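Local coordinates for ribose ABC transporter, substrate binding protein (Conexibacter woesei, PDB 4KQ9) that probably binds a sugar such as ribose in the periplasm as the substrate-binding component of an ABC transporter, at residues 101-115 with 266-278. The protein carries 1 engineered substitution. Sequence-based numbering, arbitrary orientation.
Sequences DVGQLSFVGSDFAEI and KKPDRRIFTPVIE. With GOL (glycerol), chain B.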
ATOM      1  N   ASP A 101      -0.594 -16.531 -10.659  1.00 31.00           N
ATOM      2  CA  ASP A 101       0.773 -16.951 -10.295  1.00 29.20           C
ATOM      3  C   ASP A 101       1.519 -17.174 -11.576  1.00 27.88           C
ATOM      4  O   ASP A 101       1.078 -17.908 -12.426  1.00 29.22           O
ATOM      5  CB  ASP A 101       0.735 -18.240  -9.452  1.00 27.53           C
ATOM      6  CG  ASP A 101       2.121 -18.676  -8.893  1.00 29.85           C
ATOM      7  OD1 ASP A 101       3.203 -18.164  -9.280  1.00 27.60           O
ATOM      8  OD2 ASP A 101       2.134 -19.620  -8.066  1.00 30.64           O
ATOM      9  N   VAL A 102       2.668 -16.548 -11.731  1.00 26.37           N
ATOM     10  CA  VAL A 102       3.486 -16.845 -12.879  1.00 27.91           C
ATOM     11  C   VAL A 102       4.862 -17.439 -12.515  1.00 28.71           C
ATOM     12  O   VAL A 102       5.788 -17.331 -13.310  1.00 28.00           O
ATOM     13  CB  VAL A 102       3.648 -15.577 -13.779  1.00 30.16           C
ATOM     14  CG1 VAL A 102       2.282 -15.025 -14.182  1.00 31.37           C
ATOM     15  CG2 VAL A 102       4.452 -14.496 -13.088  1.00 30.71           C
ATOM     16  N   GLY A 103       5.039 -18.040 -11.333  1.00 24.38           N
ATOM     17  CA  GLY A 103       6.359 -18.625 -11.031  1.00 23.80           C
ATOM     18  C   GLY A 103       7.407 -17.624 -10.522  1.00 23.66           C
ATOM     19  O   GLY A 103       8.646 -17.890 -10.493  1.00 25.72           O
ATOM     20  N   GLN A 104       6.929 -16.473 -10.082  1.00 22.64           N
ATOM     21  CA  GLN A 104       7.789 -15.545  -9.359  1.00 20.04           C
ATOM     22  C   GLN A 104       8.419 -16.217  -8.159  1.00 18.02           C
ATOM     23  O   GLN A 104       7.820 -17.110  -7.497  1.00 16.91           O
ATOM     24  CB  GLN A 104       7.039 -14.265  -8.986  1.00 21.22           C
ATOM     25  CG  GLN A 104       6.023 -14.354  -7.858  1.00 21.51           C
ATOM     26  CD  GLN A 104       4.702 -14.907  -8.331  1.00 23.93           C
ATOM     27  OE1 GLN A 104       4.510 -15.093  -9.535  1.00 23.73           O
ATOM     28  NE2 GLN A 104       3.772 -15.159  -7.398  1.00 20.15           N
ATOM     29  N   LEU A 105       9.607 -15.769  -7.862  1.00 15.94           N
ATOM     30  CA  LEU A 105      10.312 -16.116  -6.631  1.00 16.54           C
ATOM     31  C   LEU A 105       9.574 -15.706  -5.361  1.00 15.58           C
ATOM     32  O   LEU A 105       9.499 -16.501  -4.404  1.00 17.25           O
ATOM     33  CB  LEU A 105      11.699 -15.457  -6.671  1.00 18.70           C
ATOM     34  CG  LEU A 105      12.728 -15.867  -5.636  1.00 18.71           C
ATOM     35  CD1 LEU A 105      13.255 -17.251  -5.979  1.00 20.05           C
ATOM     36  CD2 LEU A 105      13.851 -14.817  -5.547  1.00 21.16           C
ATOM     37  N   SER A 106       9.049 -14.470  -5.329  1.00 14.24           N
ATOM     38  CA  SER A 106       8.242 -14.012  -4.231  1.00 13.99           C
ATOM     39  C   SER A 106       7.415 -12.761  -4.608  1.00 14.18           C
ATOM     40  O   SER A 106       7.665 -12.100  -5.632  1.00 13.57           O
ATOM     41  CB  SER A 106       9.146 -13.696  -3.023  1.00 15.39           C
ATOM     42  OG  SER A 106       8.379 -13.504  -1.860  1.00 16.65           O
ATOM     43  N   PHE A 107       6.447 -12.463  -3.743  1.00 13.25           N
ATOM     44  CA  PHE A 107       5.645 -11.248  -3.739  1.00 12.11           C
ATOM     45  C   PHE A 107       5.825 -10.606  -2.368  1.00 10.91           C
ATOM     46  O   PHE A 107       5.446 -11.145  -1.364  1.00 11.79           O
ATOM     47  CB  PHE A 107       4.210 -11.580  -4.047  1.00 13.08           C
ATOM     48  CG  PHE A 107       3.260 -10.429  -3.896  1.00 14.56           C
ATOM     49  CD1 PHE A 107       3.671  -9.111  -3.998  1.00 15.20           C
ATOM     50  CD2 PHE A 107       1.930 -10.687  -3.675  1.00 16.39           C
ATOM     51  CE1 PHE A 107       2.774  -8.064  -3.799  1.00 17.00           C
ATOM     52  CE2 PHE A 107       1.024  -9.657  -3.507  1.00 17.61           C
ATOM     53  CZ  PHE A 107       1.432  -8.335  -3.583  1.00 17.86           C
ATOM     54  N   VAL A 108       6.549  -9.507  -2.350  1.00 10.09           N
ATOM     55  CA  VAL A 108       6.895  -8.741  -1.171  1.00  9.72           C
ATOM     56  C   VAL A 108       5.940  -7.542  -1.168  1.00 10.35           C
ATOM     57  O   VAL A 108       5.911  -6.751  -2.136  1.00  9.95           O
ATOM     58  CB  VAL A 108       8.360  -8.256  -1.232  1.00  9.38           C
ATOM     59  CG1 VAL A 108       8.700  -7.261  -0.151  1.00  8.81           C
ATOM     60  CG2 VAL A 108       9.315  -9.411  -1.097  1.00  9.58           C
ATOM     61  N   GLY A 109       5.184  -7.384  -0.080  1.00 10.45           N
ATOM     62  CA  GLY A 109       4.312  -6.234   0.012  1.00 11.11           C
ATOM     63  C   GLY A 109       3.260  -6.400   1.108  1.00 12.23           C
ATOM     64  O   GLY A 109       3.211  -7.406   1.824  1.00 11.05           O
ATOM     65  N   SER A 110       2.533  -5.314   1.372  1.00 12.89           N
ATOM     66  CA  SER A 110       1.639  -5.302   2.527  1.00 15.78           C
ATOM     67  C   SER A 110       0.564  -6.370   2.401  1.00 14.05           C
ATOM     68  O   SER A 110       0.192  -6.749   1.315  1.00 17.60           O
ATOM     69  CB  SER A 110       0.899  -3.935   2.677  1.00 17.07           C
ATOM     70  OG  SER A 110       1.786  -2.890   2.735  1.00 18.79           O
ATOM     71  N   ASP A 111       0.058  -6.778   3.556  1.00 15.41           N
ATOM     72  CA  ASP A 111      -1.127  -7.599   3.681  1.00 15.81           C
ATOM     73  C   ASP A 111      -2.330  -6.667   3.797  1.00 15.14           C
ATOM     74  O   ASP A 111      -2.597  -6.106   4.878  1.00 15.66           O
ATOM     75  CB  ASP A 111      -0.994  -8.398   4.969  1.00 18.37           C
ATOM     76  CG  ASP A 111      -2.193  -9.318   5.235  1.00 21.08           C
ATOM     77  OD1 ASP A 111      -3.178  -9.295   4.480  1.00 22.97           O
ATOM     78  OD2 ASP A 111      -2.108 -10.061   6.243  1.00 26.21           O
ATOM     79  N   PHE A 112      -2.999  -6.480   2.684  1.00 15.65           N
ATOM     80  CA  PHE A 112      -4.070  -5.505   2.576  1.00 18.48           C
ATOM     81  C   PHE A 112      -5.230  -5.891   3.530  1.00 17.65           C
ATOM     82  O   PHE A 112      -5.877  -5.004   4.045  1.00 17.45           O
ATOM     83  CB  PHE A 112      -4.583  -5.383   1.157  1.00 19.32           C
ATOM     84  CG  PHE A 112      -3.560  -4.939   0.120  1.00 22.38           C
ATOM     85  CD1 PHE A 112      -2.575  -4.020   0.405  1.00 21.97           C
ATOM     86  CD2 PHE A 112      -3.699  -5.387  -1.222  1.00 25.34           C
ATOM     87  CE1 PHE A 112      -1.659  -3.615  -0.557  1.00 23.88           C
ATOM     88  CE2 PHE A 112      -2.804  -4.963  -2.203  1.00 26.84           C
ATOM     89  CZ  PHE A 112      -1.771  -4.076  -1.867  1.00 25.65           C
ATOM     90  N   ALA A 113      -5.422  -7.189   3.816  1.00 16.69           N
ATOM     91  CA  ALA A 113      -6.464  -7.666   4.786  1.00 17.01           C
ATOM     92  C   ALA A 113      -6.156  -7.274   6.172  1.00 19.68           C
ATOM     93  O   ALA A 113      -7.040  -6.909   6.932  1.00 19.08           O
ATOM     94  CB  ALA A 113      -6.597  -9.183   4.702  1.00 19.13           C
ATOM     95  N   GLU A 114      -4.860  -7.291   6.527  1.00 20.44           N
ATOM     96  CA  GLU A 114      -4.406  -6.789   7.806  1.00 23.23           C
ATOM     97  C   GLU A 114      -4.656  -5.290   7.978  1.00 19.50           C
ATOM     98  O   GLU A 114      -5.123  -4.871   9.018  1.00 19.96           O
ATOM     99  CB  GLU A 114      -2.918  -7.028   7.977  1.00 27.91           C
ATOM    100  CG  GLU A 114      -2.552  -7.303   9.400  1.00 39.09           C
ATOM    101  CD  GLU A 114      -1.636  -6.253   9.962  1.00 48.29           C
ATOM    102  OE1 GLU A 114      -0.428  -6.245   9.617  1.00 61.38           O
ATOM    103  OE2 GLU A 114      -2.123  -5.443  10.773  1.00 59.18           O
ATOM    104  N   ILE A 115      -4.340  -4.515   6.950  1.00 17.06           N
ATOM    105  CA  ILE A 115      -4.681  -3.070   6.945  1.00 15.43           C
ATOM    106  C   ILE A 115      -6.176  -2.849   7.305  1.00 13.96           C
ATOM    107  O   ILE A 115      -6.463  -2.047   8.155  1.00 13.18           O
ATOM    108  CB  ILE A 115      -4.333  -2.435   5.616  1.00 15.89           C
ATOM    109  CG1 ILE A 115      -2.787  -2.478   5.470  1.00 16.54           C
ATOM    110  CG2 ILE A 115      -4.765  -0.975   5.597  1.00 15.85           C
ATOM    111  CD1 ILE A 115      -2.264  -2.144   4.123  1.00 16.63           C
ATOM    112  N   LYS A 266      18.991 -20.530  -1.817  1.00 19.58           N
ATOM    113  CA  LYS A 266      17.828 -21.023  -1.094  1.00 21.33           C
ATOM    114  C   LYS A 266      16.539 -20.193  -1.443  1.00 22.22           C
ATOM    115  O   LYS A 266      16.550 -18.975  -1.322  1.00 18.42           O
ATOM    116  CB  LYS A 266      18.047 -20.959   0.407  1.00 26.47           C
ATOM    117  CG  LYS A 266      19.002 -21.999   0.927  1.00 33.88           C
ATOM    118  CD  LYS A 266      19.463 -21.737   2.351  1.00 37.17           C
ATOM    119  CE  LYS A 266      20.657 -22.633   2.661  1.00 42.72           C
ATOM    120  NZ  LYS A 266      21.383 -22.180   3.892  1.00 44.26           N
ATOM    121  N   LYS A 267      15.457 -20.843  -1.842  1.00 18.01           N
ATOM    122  CA  LYS A 267      14.242 -20.132  -2.187  1.00 18.80           C
ATOM    123  C   LYS A 267      13.659 -19.464  -0.966  1.00 17.10           C
ATOM    124  O   LYS A 267      13.468 -20.088   0.059  1.00 15.55           O
ATOM    125  CB  LYS A 267      13.171 -21.079  -2.678  1.00 22.40           C
ATOM    126  CG  LYS A 267      13.500 -21.904  -3.905  1.00 26.13           C
ATOM    127  CD  LYS A 267      13.761 -21.076  -5.098  1.00 27.99           C
ATOM    128  CE  LYS A 267      13.261 -21.782  -6.355  1.00 34.05           C
ATOM    129  NZ  LYS A 267      13.937 -21.122  -7.511  1.00 36.82           N
ATOM    130  N   PRO A 268      13.292 -18.202  -1.094  1.00 14.40           N
ATOM    131  CA  PRO A 268      12.528 -17.527  -0.019  1.00 13.57           C
ATOM    132  C   PRO A 268      11.068 -18.031   0.012  1.00 13.58           C
ATOM    133  O   PRO A 268      10.634 -18.680  -0.938  1.00 13.07           O
ATOM    134  CB  PRO A 268      12.579 -16.071  -0.464  1.00 12.69           C
ATOM    135  CG  PRO A 268      12.719 -16.142  -1.892  1.00 12.94           C
ATOM    136  CD  PRO A 268      13.353 -17.404  -2.309  1.00 13.06           C
ATOM    137  N   ASP A 269      10.339 -17.637   1.040  1.00 14.00           N
ATOM    138  CA  ASP A 269       8.891 -17.717   1.119  1.00 15.25           C
ATOM    139  C   ASP A 269       8.356 -16.952  -0.108  1.00 14.65           C
ATOM    140  O   ASP A 269       8.883 -15.896  -0.461  1.00 11.94           O
ATOM    141  CB  ASP A 269       8.398 -17.099   2.416  1.00 17.51           C
ATOM    142  CG  ASP A 269       8.942 -17.858   3.665  1.00 24.12           C
ATOM    143  OD1 ASP A 269       8.384 -18.891   3.980  1.00 24.86           O
ATOM    144  OD2 ASP A 269       9.949 -17.454   4.296  1.00 27.48           O
ATOM    145  N   ARG A 270       7.316 -17.508  -0.742  1.00 13.64           N
ATOM    146  CA  ARG A 270       6.758 -16.925  -1.937  1.00 14.21           C
ATOM    147  C   ARG A 270       5.841 -15.744  -1.670  1.00 12.44           C
ATOM    148  O   ARG A 270       5.613 -14.994  -2.591  1.00 13.47           O
ATOM    149  CB  ARG A 270       6.066 -17.983  -2.802  1.00 16.52           C
ATOM    150  CG  ARG A 270       6.996 -19.110  -3.259  1.00 18.38           C
ATOM    151  CD  ARG A 270       6.334 -19.902  -4.385  1.00 21.41           C
ATOM    152  NE  ARG A 270       6.308 -19.106  -5.623  1.00 23.90           N
ATOM    153  CZ  ARG A 270       5.281 -19.055  -6.470  1.00 25.30           C
ATOM    154  NH1 ARG A 270       4.164 -19.730  -6.206  1.00 24.92           N
ATOM    155  NH2 ARG A 270       5.361 -18.315  -7.580  1.00 25.80           N
ATOM    156  N   ARG A 271       5.372 -15.559  -0.419  1.00 12.78           N
ATOM    157  CA  ARG A 271       4.663 -14.373   0.014  1.00 12.61           C
ATOM    158  C   ARG A 271       5.370 -13.817   1.225  1.00 12.24           C
ATOM    159  O   ARG A 271       5.531 -14.520   2.195  1.00 10.87           O
ATOM    160  CB  ARG A 271       3.162 -14.671   0.263  1.00 13.64           C
ATOM    161  CG  ARG A 271       2.309 -13.477   0.531  1.00 12.90           C
ATOM    162  CD  ARG A 271       2.110 -12.625  -0.717  1.00 13.21           C
ATOM    163  NE  ARG A 271       1.266 -11.463  -0.448  1.00 13.50           N
ATOM    164  CZ  ARG A 271       1.641 -10.257  -0.013  1.00 13.72           C
ATOM    165  NH1 ARG A 271       2.905  -9.969   0.231  1.00 13.45           N
ATOM    166  NH2 ARG A 271       0.733  -9.314   0.209  1.00 14.27           N
ATOM    167  N   ILE A 272       5.816 -12.563   1.183  1.00 10.91           N
ATOM    168  CA  ILE A 272       6.491 -11.978   2.376  1.00 10.86           C
ATOM    169  C   ILE A 272       5.733 -10.680   2.674  1.00 12.23           C
ATOM    170  O   ILE A 272       5.779  -9.769   1.853  1.00 10.36           O
ATOM    171  CB  ILE A 272       7.970 -11.693   2.070  1.00 11.53           C
ATOM    172  CG1 ILE A 272       8.731 -13.002   1.810  1.00 11.73           C
ATOM    173  CG2 ILE A 272       8.580 -10.796   3.131  1.00 10.97           C
ATOM    174  CD1 ILE A 272      10.090 -12.871   1.140  1.00 12.23           C
ATOM    175  N   PHE A 273       4.952 -10.677   3.773  1.00 12.34           N
ATOM    176  CA  PHE A 273       4.188  -9.528   4.215  1.00 13.12           C
ATOM    177  C   PHE A 273       5.171  -8.574   4.878  1.00 13.60           C
ATOM    178  O   PHE A 273       6.005  -8.991   5.664  1.00 15.72           O
ATOM    179  CB  PHE A 273       3.152  -9.949   5.237  1.00 14.60           C
ATOM    180  CG  PHE A 273       2.135 -10.894   4.717  1.00 17.06           C
ATOM    181  CD1 PHE A 273       1.351 -10.577   3.643  1.00 17.62           C
ATOM    182  CD2 PHE A 273       1.945 -12.119   5.329  1.00 20.70           C
ATOM    183  CE1 PHE A 273       0.364 -11.467   3.172  1.00 20.58           C
ATOM    184  CE2 PHE A 273       0.957 -13.012   4.877  1.00 23.57           C
ATOM    185  CZ  PHE A 273       0.144 -12.683   3.804  1.00 20.60           C
ATOM    186  N   THR A 274       5.116  -7.300   4.475  1.00 14.55           N
ATOM    187  CA  THR A 274       5.950  -6.255   4.964  1.00 13.73           C
ATOM    188  C   THR A 274       5.229  -5.499   6.068  1.00 12.37           C
ATOM    189  O   THR A 274       4.046  -5.501   6.079  1.00 11.67           O
ATOM    190  CB  THR A 274       6.360  -5.327   3.781  1.00 15.45           C
ATOM    191  OG1 THR A 274       5.226  -4.981   2.975  1.00 13.75           O
ATOM    192  CG2 THR A 274       7.336  -6.082   2.857  1.00 14.95           C
ATOM    193  N   PRO A 275       5.962  -4.878   6.976  1.00 11.94           N
ATOM    194  CA  PRO A 275       5.390  -4.179   8.101  1.00 12.69           C
ATOM    195  C   PRO A 275       4.492  -3.013   7.686  1.00 11.23           C
ATOM    196  O   PRO A 275       4.672  -2.403   6.660  1.00 10.79           O
ATOM    197  CB  PRO A 275       6.590  -3.672   8.892  1.00 13.54           C
ATOM    198  CG  PRO A 275       7.782  -4.129   8.249  1.00 13.07           C
ATOM    199  CD  PRO A 275       7.411  -4.772   6.945  1.00 12.11           C
ATOM    200  N   VAL A 276       3.438  -2.825   8.455  1.00 11.62           N
ATOM    201  CA  VAL A 276       2.606  -1.621   8.380  1.00 11.66           C
ATOM    202  C   VAL A 276       2.566  -1.009   9.785  1.00 12.13           C
ATOM    203  O   VAL A 276       2.749  -1.753  10.768  1.00 11.99           O
ATOM    204  CB  VAL A 276       1.183  -1.929   7.892  1.00 12.32           C
ATOM    205  CG1 VAL A 276       1.179  -2.598   6.550  1.00 12.77           C
ATOM    206  CG2 VAL A 276       0.338  -2.725   8.895  1.00 14.61           C
ATOM    207  N   ILE A 277       2.387   0.308   9.858  1.00 11.69           N
ATOM    208  CA  ILE A 277       2.382   1.061  11.090  1.00 12.59           C
ATOM    209  C   ILE A 277       1.152   1.971  11.132  1.00 13.98           C
ATOM    210  O   ILE A 277       0.955   2.744  10.206  1.00 12.48           O
ATOM    211  CB  ILE A 277       3.630   1.920  11.279  1.00 12.90           C
ATOM    212  CG1 ILE A 277       4.853   1.028  11.421  1.00 13.91           C
ATOM    213  CG2 ILE A 277       3.515   2.683  12.572  1.00 13.96           C
ATOM    214  CD1 ILE A 277       6.169   1.706  11.638  1.00 14.16           C
ATOM    215  N   GLU A 278       0.340   1.825  12.159  1.00 15.93           N
ATOM    216  CA  GLU A 278      -0.826   2.690  12.447  1.00 20.41           C
ATOM    217  C   GLU A 278      -0.416   3.957  13.181  1.00 20.40           C
ATOM    218  O   GLU A 278       0.399   3.914  14.154  1.00 18.31           O
ATOM    219  CB  GLU A 278      -1.772   1.993  13.433  1.00 27.52           C
ATOM    220  CG  GLU A 278      -2.269   0.662  12.995  1.00 35.89           C
ATOM    221  CD  GLU A 278      -3.019  -0.091  14.112  1.00 45.20           C
ATOM    222  OE1 GLU A 278      -4.039   0.414  14.649  1.00 51.59           O
ATOM    223  OE2 GLU A 278      -2.586  -1.218  14.451  1.00 52.76           O
TER
HETATM  224  C1  GOL B 501       3.223  -7.492   8.589  1.00 35.31           C
HETATM  225  O1  GOL B 501       3.646  -8.584   9.415  1.00 35.22           O
HETATM  226  C2  GOL B 501       1.700  -7.393   8.443  1.00 35.29           C
HETATM  227  O2  GOL B 501       1.148  -8.585   7.882  1.00 38.23           O
HETATM  228  C3  GOL B 501       1.293  -6.304   7.451  1.00 32.89           C
HETATM  229  O3  GOL B 501       1.745  -6.543   6.112  1.00 25.91           O
HETATM  230  O   HOH W   1       3.953 -15.229  -4.657  1.00 20.96           O
HETATM  231  O   HOH W   2      10.573 -18.764  -3.724  1.00 16.75           O
HETATM  232  O   HOH W   3       4.092  -2.804   4.034  1.00 13.30           O
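Gln104 O is gripped side-on by the guanidinium of Arg270. Arg270 NH2 donates to Gln104 O at 2.7 Å on a lone pair, and NE gives a longer, more bent bond. The end of the same group grips Asp101, NH1 and NH2 each donating to its own carboxylate oxygen. This salt bridge is straight, with Arg270 NH2 2.8 Å from Asp101 OD1. Gly103 N also bonds OD1, closing an Asx turn that positions the carboxylate. The parallel strands 106-109 and 271-273 follow, joined by Phe107 N to Arg270 O, Ile272 N to Phe107 O and Gly109 N to Ile272 O. Ser106 OG donates to Asp269 O at 2.8 Å.

Arg271 leans across strand 106-109, its chain bent at the CB-CG bond (chi2 71°). Its guanidinium lies on the Phe107 ring in a cation-pi stack, Arg271 CZ 3.9 Å from the ring centroid and the planes 24° apart. Phe273 CE1 approaches the opposite face. Arg271 NH1 donates to Phe107 O and, at 3.0 Å, to Gly109 O; Arg271 NH2 reaches Ser110 O at 2.8 Å. An alanine here would take away these N-H groups, probably leaving Ser110 O without this partner and the Phe107 ring without its flat neighbour. The Phe273 ring stacks on the Asp111 carboxylate.

Strand 271-273 is the edge of the six-stranded parallel sheet in one lobe of this periplasmic binding protein fold. Both segments then run on into the other lobe, so the arginine-to-carbonyl bonds tie two interlobe connections together where they leave the sheet.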